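Local coordinates for MutT/nudix family protein (Enterococcus faecalis, PDB 2FML) that is of unknown function but, as a Nudix-family protein with a C-terminal NrtR-like winged helix, probably binds a nucleotide-type ligand and DNA, at residues A[107-120]-A[184-196]. Sequence-based numbering, arbitrary orientation.
With GOL (glycerol), chain C.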
loop_
_atom_site.group_PDB
_atom_site.type_symbol
_atom_site.label_atom_id
_atom_site.label_comp_id
_atom_site.label_asym_id
_atom_site.label_seq_id
_atom_site.Cartn_x
_atom_site.Cartn_y
_atom_site.Cartn_z
ATOM N N GLU A 107 -8.310 3.220 -5.328
ATOM C CA GLU A 107 -6.910 3.165 -5.015
ATOM C C GLU A 107 -6.659 2.166 -3.882
ATOM O O GLU A 107 -7.414 2.108 -2.926
ATOM C CB GLU A 107 -6.345 4.580 -4.664
ATOM C CG GLU A 107 -6.818 5.165 -3.281
ATOM C CD GLU A 107 -6.449 6.687 -3.101
ATOM O OE1 GLU A 107 -7.111 7.542 -3.763
ATOM O OE2 GLU A 107 -5.501 7.003 -2.315
ATOM N N GLN A 108 -5.559 1.440 -3.971
ATOM C CA GLN A 108 -5.189 0.567 -2.873
ATOM C C GLN A 108 -4.822 1.409 -1.646
ATOM O O GLN A 108 -4.154 2.428 -1.769
ATOM C CB GLN A 108 -4.069 -0.370 -3.284
ATOM C CG GLN A 108 -4.107 -1.625 -2.564
ATOM C CD GLN A 108 -3.024 -2.531 -3.026
ATOM O OE1 GLN A 108 -3.196 -3.367 -3.953
ATOM N NE2 GLN A 108 -1.912 -2.447 -2.344
ATOM N N LEU A 109 -5.331 1.049 -0.465
ATOM C CA LEU A 109 -5.115 1.931 0.663
ATOM C C LEU A 109 -3.945 1.401 1.549
ATOM O O LEU A 109 -2.937 2.099 1.786
ATOM C CB LEU A 109 -6.432 2.098 1.449
ATOM C CG LEU A 109 -6.431 2.741 2.852
ATOM C CD1 LEU A 109 -5.955 4.176 2.836
ATOM C CD2 LEU A 109 -7.813 2.605 3.500
ATOM N N HIS A 110 -4.098 0.174 2.044
ATOM C CA HIS A 110 -3.178 -0.393 2.987
ATOM C C HIS A 110 -3.542 -1.885 3.190
ATOM O O HIS A 110 -4.738 -2.263 3.076
ATOM C CB HIS A 110 -3.223 0.377 4.303
ATOM C CG HIS A 110 -2.196 -0.076 5.295
ATOM N ND1 HIS A 110 -0.894 0.409 5.325
ATOM C CD2 HIS A 110 -2.288 -0.966 6.311
ATOM C CE1 HIS A 110 -0.236 -0.177 6.317
ATOM N NE2 HIS A 110 -1.062 -1.019 6.924
ATOM N N SER A 111 -2.526 -2.724 3.457
ATOM C CA SER A 111 -2.753 -4.105 3.813
ATOM C C SER A 111 -2.527 -4.262 5.302
ATOM O O SER A 111 -1.478 -3.892 5.800
ATOM C CB SER A 111 -1.863 -5.080 3.073
ATOM O OG SER A 111 -1.823 -4.643 1.745
ATOM N N PHE A 112 -3.505 -4.918 5.934
ATOM C CA PHE A 112 -3.551 -5.204 7.356
ATOM C C PHE A 112 -3.348 -6.660 7.607
ATOM O O PHE A 112 -4.013 -7.503 6.987
ATOM C CB PHE A 112 -4.919 -4.755 7.853
ATOM C CG PHE A 112 -5.084 -3.260 7.788
ATOM C CD1 PHE A 112 -4.732 -2.460 8.874
ATOM C CD2 PHE A 112 -5.633 -2.678 6.649
ATOM C CE1 PHE A 112 -4.878 -1.072 8.785
ATOM C CE2 PHE A 112 -5.775 -1.321 6.562
ATOM C CZ PHE A 112 -5.381 -0.518 7.598
ATOM N N SER A 113 -2.370 -6.948 8.467
ATOM C CA SER A 113 -1.843 -8.254 8.614
ATOM C C SER A 113 -1.543 -8.635 10.049
ATOM O O SER A 113 -0.866 -9.647 10.296
ATOM C CB SER A 113 -0.582 -8.379 7.803
ATOM O OG SER A 113 0.416 -7.446 8.274
ATOM N N ARG A 114 -2.031 -7.851 10.977
ATOM C CA ARG A 114 -1.824 -8.163 12.374
ATOM C C ARG A 114 -2.318 -9.612 12.603
ATOM O O ARG A 114 -3.384 -9.976 12.123
ATOM C CB ARG A 114 -2.648 -7.198 13.225
ATOM C CG ARG A 114 -2.909 -7.769 14.577
ATOM C CD ARG A 114 -3.176 -6.578 15.566
ATOM N NE ARG A 114 -4.447 -5.899 15.247
ATOM C CZ ARG A 114 -5.623 -6.356 15.636
ATOM N NH1 ARG A 114 -5.714 -7.502 16.351
ATOM N NH2 ARG A 114 -6.675 -5.646 15.360
ATOM N N PRO A 115 -1.489 -10.456 13.250
ATOM C CA PRO A 115 -1.723 -11.907 13.258
ATOM C C PRO A 115 -3.044 -12.360 13.885
ATOM O O PRO A 115 -3.494 -13.485 13.630
ATOM C CB PRO A 115 -0.515 -12.447 14.056
ATOM C CG PRO A 115 0.552 -11.414 13.907
ATOM C CD PRO A 115 -0.200 -10.094 13.878
ATOM N N ASP A 116 -3.681 -11.503 14.682
ATOM C CA ASP A 116 -4.953 -11.846 15.290
ATOM C C ASP A 116 -6.094 -10.882 14.964
ATOM O O ASP A 116 -7.058 -10.799 15.765
ATOM C CB ASP A 116 -4.788 -11.882 16.823
ATOM C CG ASP A 116 -4.254 -10.542 17.364
ATOM O OD1 ASP A 116 -3.983 -9.606 16.531
ATOM O OD2 ASP A 116 -4.085 -10.427 18.591
ATOM N N ARG A 117 -6.007 -10.166 13.833
ATOM C CA ARG A 117 -7.082 -9.297 13.421
ATOM C C ARG A 117 -8.430 -10.035 13.086
ATOM O O ARG A 117 -9.473 -9.416 13.129
ATOM C CB ARG A 117 -6.646 -8.445 12.183
ATOM C CG ARG A 117 -6.277 -9.250 10.923
ATOM C CD ARG A 117 -5.891 -8.291 9.822
ATOM N NE ARG A 117 -7.089 -7.571 9.441
ATOM C CZ ARG A 117 -8.099 -8.100 8.751
ATOM N NH1 ARG A 117 -8.032 -9.365 8.310
ATOM N NH2 ARG A 117 -9.199 -7.387 8.550
ATOM N N ASP A 118 -8.389 -11.337 12.742
ATOM C CA ASP A 118 -9.629 -12.082 12.407
ATOM C C ASP A 118 -9.725 -13.298 13.320
ATOM O O ASP A 118 -8.802 -14.090 13.363
ATOM C CB ASP A 118 -9.587 -12.477 10.894
ATOM C CG ASP A 118 -10.935 -12.925 10.321
ATOM O OD1 ASP A 118 -11.635 -13.764 10.894
ATOM O OD2 ASP A 118 -11.294 -12.464 9.237
ATOM N N PRO A 119 -10.849 -13.482 14.056
ATOM C CA PRO A 119 -10.922 -14.728 14.896
ATOM C C PRO A 119 -10.905 -16.087 14.105
ATOM O O PRO A 119 -10.753 -17.156 14.731
ATOM C CB PRO A 119 -12.236 -14.573 15.648
ATOM C CG PRO A 119 -13.016 -13.753 14.816
ATOM C CD PRO A 119 -12.098 -12.718 14.144
ATOM N N ARG A 120 -11.030 -16.056 12.762
ATOM C CA ARG A 120 -10.928 -17.308 11.946
ATOM C C ARG A 120 -9.499 -17.905 11.828
ATOM O O ARG A 120 -9.352 -19.062 11.560
ATOM C CB ARG A 120 -11.536 -17.106 10.547
ATOM C CG ARG A 120 -13.081 -17.120 10.579
ATOM C CD ARG A 120 -13.700 -16.536 9.309
ATOM N NE ARG A 120 -13.316 -15.164 9.095
ATOM C CZ ARG A 120 -13.943 -14.344 8.258
ATOM N NH1 ARG A 120 -14.939 -14.795 7.558
ATOM N NH2 ARG A 120 -13.529 -13.106 8.090
ATOM N N PHE A 184 -13.985 -6.621 13.370
ATOM C CA PHE A 184 -12.598 -6.853 13.013
ATOM C C PHE A 184 -11.736 -5.674 13.466
ATOM O O PHE A 184 -11.947 -5.177 14.586
ATOM C CB PHE A 184 -12.432 -7.151 11.516
ATOM C CG PHE A 184 -13.277 -8.323 11.019
ATOM C CD1 PHE A 184 -12.899 -9.623 11.287
ATOM C CD2 PHE A 184 -14.431 -8.101 10.254
ATOM C CE1 PHE A 184 -13.673 -10.710 10.812
ATOM C CE2 PHE A 184 -15.186 -9.121 9.778
ATOM C CZ PHE A 184 -14.801 -10.482 10.052
ATOM N N ASP A 185 -10.821 -5.235 12.588
ATOM C CA ASP A 185 -9.964 -4.072 12.776
ATOM C C ASP A 185 -10.420 -2.972 11.808
ATOM O O ASP A 185 -9.663 -2.100 11.457
ATOM C CB ASP A 185 -8.486 -4.449 12.503
ATOM C CG ASP A 185 -8.255 -4.974 11.071
ATOM O OD1 ASP A 185 -9.240 -5.287 10.367
ATOM O OD2 ASP A 185 -7.083 -5.078 10.632
ATOM N N HIS A 186 -11.696 -2.979 11.442
ATOM C CA HIS A 186 -12.233 -1.965 10.489
ATOM C C HIS A 186 -12.193 -0.521 10.969
ATOM O O HIS A 186 -12.148 0.389 10.167
ATOM C CB HIS A 186 -13.634 -2.339 10.018
ATOM C CG HIS A 186 -13.641 -3.568 9.186
ATOM N ND1 HIS A 186 -14.761 -4.002 8.507
ATOM C CD2 HIS A 186 -12.646 -4.446 8.906
ATOM C CE1 HIS A 186 -14.453 -5.100 7.842
ATOM N NE2 HIS A 186 -13.178 -5.387 8.071
ATOM N N SER A 187 -12.163 -0.320 12.280
ATOM C CA SER A 187 -11.944 1.040 12.795
ATOM C C SER A 187 -10.555 1.589 12.388
ATOM O O SER A 187 -10.428 2.789 12.002
ATOM C CB SER A 187 -12.057 1.012 14.328
ATOM O OG SER A 187 -10.782 0.654 14.737
ATOM N N GLU A 188 -9.532 0.713 12.431
ATOM C CA GLU A 188 -8.206 1.081 11.947
ATOM C C GLU A 188 -8.150 1.367 10.476
ATOM O O GLU A 188 -7.317 2.108 10.041
ATOM C CB GLU A 188 -7.128 -0.006 12.209
ATOM C CG GLU A 188 -6.697 -0.160 13.636
ATOM C CD GLU A 188 -6.046 -1.498 13.820
ATOM O OE1 GLU A 188 -5.074 -1.717 13.073
ATOM O OE2 GLU A 188 -6.532 -2.341 14.648
ATOM N N ILE A 189 -8.908 0.602 9.718
ATOM C CA ILE A 189 -8.993 0.779 8.302
ATOM C C ILE A 189 -9.722 2.111 7.929
ATOM O O ILE A 189 -9.281 2.817 7.024
ATOM C CB ILE A 189 -9.690 -0.436 7.589
ATOM C CG1 ILE A 189 -9.185 -1.842 8.061
ATOM C CG2 ILE A 189 -9.669 -0.200 6.089
ATOM C CD1 ILE A 189 -9.736 -3.024 7.169
ATOM N N ILE A 190 -10.809 2.449 8.605
ATOM C CA ILE A 190 -11.489 3.719 8.319
ATOM C C ILE A 190 -10.641 4.959 8.660
ATOM O O ILE A 190 -10.538 5.934 7.875
ATOM C CB ILE A 190 -12.883 3.761 8.971
ATOM C CG1 ILE A 190 -13.744 2.790 8.188
ATOM C CG2 ILE A 190 -13.531 5.245 8.894
ATOM C CD1 ILE A 190 -15.026 2.406 8.776
ATOM N N ILE A 191 -10.006 4.910 9.820
ATOM C CA ILE A 191 -9.036 5.927 10.233
ATOM C C ILE A 191 -7.886 6.026 9.217
ATOM O O ILE A 191 -7.491 7.128 8.821
ATOM C CB ILE A 191 -8.529 5.593 11.669
ATOM C CG1 ILE A 191 -9.682 5.733 12.668
ATOM C CG2 ILE A 191 -7.290 6.366 12.086
ATOM C CD1 ILE A 191 -10.165 7.063 12.859
ATOM N N LYS A 192 -7.339 4.895 8.789
ATOM C CA LYS A 192 -6.289 4.935 7.717
ATOM C C LYS A 192 -6.780 5.661 6.456
ATOM O O LYS A 192 -6.069 6.502 5.907
ATOM C CB LYS A 192 -5.747 3.537 7.381
ATOM C CG LYS A 192 -4.479 3.434 6.459
ATOM C CD LYS A 192 -3.081 3.636 7.169
ATOM C CE LYS A 192 -2.661 2.604 8.194
ATOM N NZ LYS A 192 -1.168 2.890 8.670
ATOM N N ALA A 193 -7.995 5.345 6.025
ATOM C CA ALA A 193 -8.620 5.974 4.850
ATOM C C ALA A 193 -8.838 7.455 5.059
ATOM O O ALA A 193 -8.561 8.277 4.130
ATOM C CB ALA A 193 -9.964 5.262 4.484
ATOM N N PHE A 194 -9.311 7.828 6.263
ATOM C CA PHE A 194 -9.625 9.225 6.528
ATOM C C PHE A 194 -8.348 10.080 6.542
ATOM O O PHE A 194 -8.305 11.167 5.935
ATOM C CB PHE A 194 -10.430 9.367 7.845
ATOM C CG PHE A 194 -10.999 10.728 8.046
ATOM C CD1 PHE A 194 -12.249 11.035 7.570
ATOM C CD2 PHE A 194 -10.244 11.737 8.665
ATOM C CE1 PHE A 194 -12.761 12.347 7.733
ATOM C CE2 PHE A 194 -10.731 13.058 8.805
ATOM C CZ PHE A 194 -12.008 13.344 8.343
ATOM N N ASN A 195 -7.330 9.592 7.257
ATOM C CA ASN A 195 -6.029 10.271 7.378
ATOM C C ASN A 195 -5.283 10.309 6.013
ATOM O O ASN A 195 -4.551 11.256 5.732
ATOM C CB ASN A 195 -5.193 9.564 8.469
ATOM C CG ASN A 195 -5.668 9.924 9.856
ATOM O OD1 ASN A 195 -6.280 10.979 10.024
ATOM N ND2 ASN A 195 -5.407 9.079 10.853
ATOM N N ARG A 196 -5.487 9.286 5.175
ATOM C CA ARG A 196 -4.844 9.236 3.864
ATOM C C ARG A 196 -5.341 10.373 2.980
ATOM O O ARG A 196 -4.550 10.989 2.267
ATOM C CB ARG A 196 -5.052 7.868 3.162
ATOM C CG ARG A 196 -4.529 7.808 1.682
ATOM C CD ARG A 196 -3.000 7.693 1.645
ATOM N NE ARG A 196 -2.520 6.862 2.781
ATOM C CZ ARG A 196 -2.225 5.577 2.739
ATOM N NH1 ARG A 196 -2.328 4.900 1.589
ATOM N NH2 ARG A 196 -1.804 4.970 3.852
HETATM C C1 GOL C . -13.478 -8.943 5.994
HETATM O O1 GOL C . -14.427 -7.845 5.951
HETATM C C2 GOL C . -12.425 -8.869 7.130
HETATM O O2 GOL C . -11.602 -7.686 7.062
HETATM C C3 GOL C . -11.525 -10.072 6.872
HETATM O O3 GOL C . -10.577 -10.385 7.881
HETATM O O HOH W 1 -4.294 5.364 -0.890
HETATM O O HOH W 2 -0.152 2.497 3.670
HETATM O O HOH W 3 -4.921 -4.560 12.262
#
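Asp185 OD2 accepts a hydrogen bond from Arg117 NE at 2.8 Å, nearly straight (163°), and another from a water that also donates to Glu188 OE1. Arg117 grips the carboxylate side-on: NE comes from above its plane, while NH2 reaches Asp185 OD1, also at 2.8 Å, on the syn side. The arginine's CG sits between its backbone N and carbonyl carbon (chi1 61°), and a bend at chi3 turns the guanidinium edge to Asp185. Its NH1 and NH2 go on to a glycerol, most likely picked up during crystallisation, and NH1 also bonds to Val123 O. His186 NE2 donates to glycerol O2, its ND1 being held by Leu74 N, and glycerol O3 donates to Asp118 OD2. The glycerol's C2 lies over the centre of one Phe184 face, 3.7 Å above the ring. Asp118, whose OD1 closes an Asx turn on Arg120 N, is itself clasped by Arg120 NE and NH2, leaving Arg120 NH2 3.5 Å from Phe184 CZ. The charged cluster joins the loop after strand 106-112 to the start of helix 186-200, which packs on the mixed sheet of the Nudix fold; its part 186-196 runs at 140° to strand segment 107-112. Beyond it, Phe112 is sandwiched: Ile189 CG1 makes a CH-pi contact with one face, and His110 CD2 lies over the other. Lys192, bent at chi2 and chi3, lays CE over the middle of the His110 ring, 3.9 Å from its centroid. Leu109, at a classic beta bulge opposite Ser127, pushes CD2 against Ala193 CB (3.6 Å), and its CD1 lies against one face of the Arg196 guanidinium, toward the rim. Arg196 NH1 meets a lone pair of Leu109 O in the carbonyl plane, and a water links the same nitrogen to Glu107 OE2.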